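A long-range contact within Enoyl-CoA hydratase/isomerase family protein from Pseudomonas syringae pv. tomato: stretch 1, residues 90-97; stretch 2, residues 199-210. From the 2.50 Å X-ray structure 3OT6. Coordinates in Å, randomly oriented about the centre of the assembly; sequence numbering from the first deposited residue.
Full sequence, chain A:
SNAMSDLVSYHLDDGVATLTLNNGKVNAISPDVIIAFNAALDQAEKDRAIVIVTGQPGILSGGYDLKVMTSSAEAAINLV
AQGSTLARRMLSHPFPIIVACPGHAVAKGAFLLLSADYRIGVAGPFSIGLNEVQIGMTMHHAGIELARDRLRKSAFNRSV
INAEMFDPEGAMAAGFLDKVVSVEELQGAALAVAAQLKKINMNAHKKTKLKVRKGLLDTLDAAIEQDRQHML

Stretch 1 90-97: MLSHPFPI
Stretch 2, residues 199-210: KINMNAHKKTKL

A helix lies along an irregular segment carrying Pro94 and Pro96, and the register is antiparallel: going up the helix means going back down stretch 1. Met202 CA sits 6.5 Å from Phe95 CA, Lys206 CA comes within 4.8 Å of Pro94 CA, and Leu210 CA is 6.2 Å from Ser92 CA. Stretch 1 begins with Met90 in a helix that started earlier in the chain, passes through Ser92 (chi1 p), His93 (chi1 t) and Pro94 (phi/psi -71/-11), then extends through Phe95 (-128/162) and Pro96 (-63/137) into a strand at Ile97. About 480 Å² is buried in total.

Stretch 2 opens with Lys199 beyond reach of the contact. Ile200 (chi1 p, chi2 t) touches its margin, with CD1 4.5 Å from Pro96 CG. Asn201 caps the helix: its OD1 accepts from Ala204 N at 2.8 Å, nearly straight at 174°, satisfying a first-turn amide that has no preceding helical turn to supply a carbonyl. Residues 202-210 are helical, phi/psi near -60/-45, with bonds such as Lys206 N to Met202 O (2.9 Å) and Lys209 N to His205 O (2.8 Å).

Met202, a selenomethionine (chi1 m, chi2 m, chi3 144°), points toward stretch 1. Its CG meets Phe95 CD1 at 3.9 Å by the ring edge, and its SE packs 3.7 Å from Pro96 CD. The Phe95 ring is set by chi1 m and chi2 -90°. One water ties the backbones together, its O donating to Pro94 O at 2.9 Å and, weakly, to Met202 O at 2.8 Å.

Asn203 and Ala204 stay clear of the contact; the next turn brings in His205 (chi1 t, chi2 81°). Pro96 CG lies over a face of its imidazole, 3.4 Å from His205 NE2, a CH-pi contact 27° off the ring normal. Lys206 (chi1 t, chi2 t, chi3 p, chi4 t) runs its aliphatic stem past Pro94, CD to Pro94 CB 3.8 Å, before its end leads away. Lys207 and Thr208 make no contact with stretch 1; Thr208 OG1 donates to Ala204 O at 2.8 Å.

Lys209, one turn beyond His205, is the polar anchor and has the largest covered area, 75 Å². With chi1 t, chi2 t, chi3 m and chi4 t, its CD passes 3.4 Å from Leu91 O, and NZ donates to His93 O at 2.8 Å and weakly to Phe95 O at 3.2 Å, while a weak bond from NZ to His205 NE2 at 3.2 Å links it back to its own helix. The rule is a buried amine satisfied by several partners: loop carbonyls, His205 NE2 and another elsewhere in the structure. Leu210 (chi1 m, chi2 t) closes the contact, its CD2 3.4 Å from Ser92 CB.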

# COMPACT_ATOMS: atom_id res chain seq x y z
N MSE A 90 -5.95 3.92 4.79
CA MSE A 90 -5.33 2.71 5.30
C MSE A 90 -4.54 2.98 6.54
O MSE A 90 -4.49 2.16 7.45
CB MSE A 90 -4.42 2.06 4.25
CG MSE A 90 -5.18 1.39 3.14
SE MSE A 90 -4.08 0.85 1.60
CE MSE A 90 -2.99 -0.61 2.36
N LEU A 91 -3.88 4.12 6.59
CA LEU A 91 -3.04 4.46 7.75
C LEU A 91 -3.91 4.89 8.92
O LEU A 91 -3.45 4.98 10.06
CB LEU A 91 -2.07 5.56 7.40
CG LEU A 91 -0.92 5.12 6.48
CD1 LEU A 91 -0.33 6.35 5.80
CD2 LEU A 91 0.11 4.48 7.36
N SER A 92 -5.18 5.16 8.64
CA SER A 92 -6.05 5.53 9.77
C SER A 92 -7.10 4.43 10.02
O SER A 92 -7.98 4.61 10.84
CB SER A 92 -6.64 6.92 9.65
OG SER A 92 -7.26 7.04 8.44
N HIS A 93 -6.89 3.25 9.44
CA HIS A 93 -7.84 2.20 9.57
C HIS A 93 -7.98 1.72 11.03
O HIS A 93 -6.98 1.48 11.71
CB HIS A 93 -7.43 1.05 8.65
CG HIS A 93 -8.51 0.02 8.45
ND1 HIS A 93 -9.69 0.32 7.80
CD2 HIS A 93 -8.60 -1.27 8.86
CE1 HIS A 93 -10.45 -0.76 7.76
NE2 HIS A 93 -9.82 -1.74 8.41
N PRO A 94 -9.20 1.47 11.49
CA PRO A 94 -9.37 1.15 12.91
C PRO A 94 -8.84 -0.21 13.38
O PRO A 94 -8.68 -0.42 14.59
CB PRO A 94 -10.86 1.34 13.16
CG PRO A 94 -11.53 1.23 11.83
CD PRO A 94 -10.47 1.65 10.78
N PHE A 95 -8.48 -1.09 12.45
CA PHE A 95 -7.91 -2.40 12.78
C PHE A 95 -6.59 -2.55 11.98
O PHE A 95 -6.37 -1.82 10.99
CB PHE A 95 -8.91 -3.56 12.47
CG PHE A 95 -10.21 -3.36 13.11
CD1 PHE A 95 -10.44 -3.86 14.39
CD2 PHE A 95 -11.20 -2.60 12.48
CE1 PHE A 95 -11.64 -3.61 15.02
CE2 PHE A 95 -12.40 -2.34 13.11
CZ PHE A 95 -12.61 -2.83 14.40
N PRO A 96 -5.72 -3.49 12.39
CA PRO A 96 -4.43 -3.63 11.79
C PRO A 96 -4.53 -4.00 10.30
O PRO A 96 -5.36 -4.83 9.94
CB PRO A 96 -3.79 -4.78 12.62
CG PRO A 96 -4.45 -4.61 14.02
CD PRO A 96 -5.87 -4.37 13.58
N ILE A 97 -3.72 -3.36 9.46
CA ILE A 97 -3.57 -3.77 8.07
C ILE A 97 -2.19 -4.42 7.80
O ILE A 97 -1.12 -3.81 8.06
CB ILE A 97 -3.86 -2.63 7.11
CG1 ILE A 97 -5.27 -2.08 7.36
CG2 ILE A 97 -3.79 -3.13 5.64
CD1 ILE A 97 -5.64 -0.92 6.45
N LYS A 199 -4.12 -10.53 19.56
CA LYS A 199 -3.88 -10.44 21.00
C LYS A 199 -3.86 -9.06 21.61
O LYS A 199 -3.81 -8.95 22.85
CB LYS A 199 -2.58 -11.11 21.34
CG LYS A 199 -2.68 -12.58 21.14
CD LYS A 199 -1.42 -13.18 21.61
CE LYS A 199 -1.49 -14.67 21.32
NZ LYS A 199 -0.17 -15.21 21.79
N ILE A 200 -3.92 -8.01 20.78
CA ILE A 200 -3.90 -6.63 21.27
C ILE A 200 -5.30 -6.03 21.39
O ILE A 200 -6.26 -6.50 20.78
CB ILE A 200 -2.96 -5.69 20.42
CG1 ILE A 200 -3.59 -5.35 19.06
CG2 ILE A 200 -1.58 -6.31 20.28
CD1 ILE A 200 -2.78 -4.50 18.15
N ASN A 201 -5.38 -4.96 22.13
CA ASN A 201 -6.64 -4.35 22.34
C ASN A 201 -6.95 -3.38 21.19
O ASN A 201 -6.22 -2.42 20.94
CB ASN A 201 -6.62 -3.69 23.74
CG ASN A 201 -7.89 -2.94 24.02
OD1 ASN A 201 -8.07 -1.80 23.59
ND2 ASN A 201 -8.81 -3.61 24.66
N MSE A 202 -8.05 -3.65 20.49
CA MSE A 202 -8.35 -3.03 19.22
C MSE A 202 -8.63 -1.55 19.45
O MSE A 202 -8.28 -0.68 18.62
CB MSE A 202 -9.57 -3.72 18.57
CG MSE A 202 -9.21 -5.09 17.91
SE MSE A 202 -7.49 -5.02 16.86
CE MSE A 202 -6.79 -6.81 17.21
N ASN A 203 -9.28 -1.26 20.57
CA ASN A 203 -9.63 0.13 20.85
C ASN A 203 -8.37 0.96 21.14
O ASN A 203 -8.19 2.02 20.56
CB ASN A 203 -10.60 0.23 22.01
CG ASN A 203 -10.88 1.66 22.35
OD1 ASN A 203 -11.66 2.31 21.65
ND2 ASN A 203 -10.23 2.18 23.43
N ALA A 204 -7.51 0.46 22.02
CA ALA A 204 -6.21 1.06 22.23
C ALA A 204 -5.36 1.14 20.94
O ALA A 204 -4.64 2.12 20.74
CB ALA A 204 -5.43 0.33 23.37
N HIS A 205 -5.45 0.14 20.06
CA HIS A 205 -4.77 0.17 18.78
C HIS A 205 -5.26 1.35 17.92
O HIS A 205 -4.43 2.13 17.43
CB HIS A 205 -5.01 -1.13 18.07
CG HIS A 205 -4.45 -1.20 16.70
ND1 HIS A 205 -3.12 -1.48 16.46
CD2 HIS A 205 -5.05 -1.10 15.49
CE1 HIS A 205 -2.92 -1.53 15.15
NE2 HIS A 205 -4.08 -1.31 14.54
N LYS A 206 -6.59 1.51 17.79
CA LYS A 206 -7.17 2.54 16.99
C LYS A 206 -6.74 3.91 17.51
O LYS A 206 -6.23 4.71 16.75
CB LYS A 206 -8.71 2.40 17.00
CG LYS A 206 -9.44 3.54 16.30
CD LYS A 206 -11.00 3.44 16.35
CE LYS A 206 -11.46 3.22 17.81
NZ LYS A 206 -12.94 3.27 18.05
N LYS A 207 -6.96 4.18 18.81
CA LYS A 207 -6.66 5.46 19.38
C LYS A 207 -5.15 5.75 19.26
O LYS A 207 -4.79 6.87 18.87
CB LYS A 207 -7.04 5.51 20.88
CG LYS A 207 -8.54 5.27 21.30
CD LYS A 207 -9.50 6.20 20.58
CE LYS A 207 -10.98 5.69 20.66
NZ LYS A 207 -11.94 6.56 19.85
N THR A 208 -4.28 4.77 19.59
CA THR A 208 -2.83 4.99 19.49
C THR A 208 -2.41 5.27 18.01
O THR A 208 -1.61 6.17 17.74
CB THR A 208 -2.04 3.82 20.09
OG1 THR A 208 -2.41 3.67 21.47
CG2 THR A 208 -0.46 4.00 20.02
N LYS A 209 -2.99 4.55 17.06
CA LYS A 209 -2.71 4.78 15.66
C LYS A 209 -3.06 6.21 15.22
O LYS A 209 -2.21 6.94 14.62
CB LYS A 209 -3.46 3.75 14.83
CG LYS A 209 -3.35 3.90 13.37
CD LYS A 209 -4.18 2.87 12.57
CE LYS A 209 -3.92 1.44 13.01
NZ LYS A 209 -4.37 0.55 11.96
N LEU A 210 -4.28 6.66 15.50
CA LEU A 210 -4.59 8.06 15.20
C LEU A 210 -3.70 9.09 15.97
O LEU A 210 -3.43 10.18 15.46
CB LEU A 210 -6.09 8.38 15.37
CG LEU A 210 -6.96 7.48 14.49
CD1 LEU A 210 -8.45 7.86 14.67
CD2 LEU A 210 -6.56 7.54 13.01
O HOH W 1 -10.40 -0.80 16.87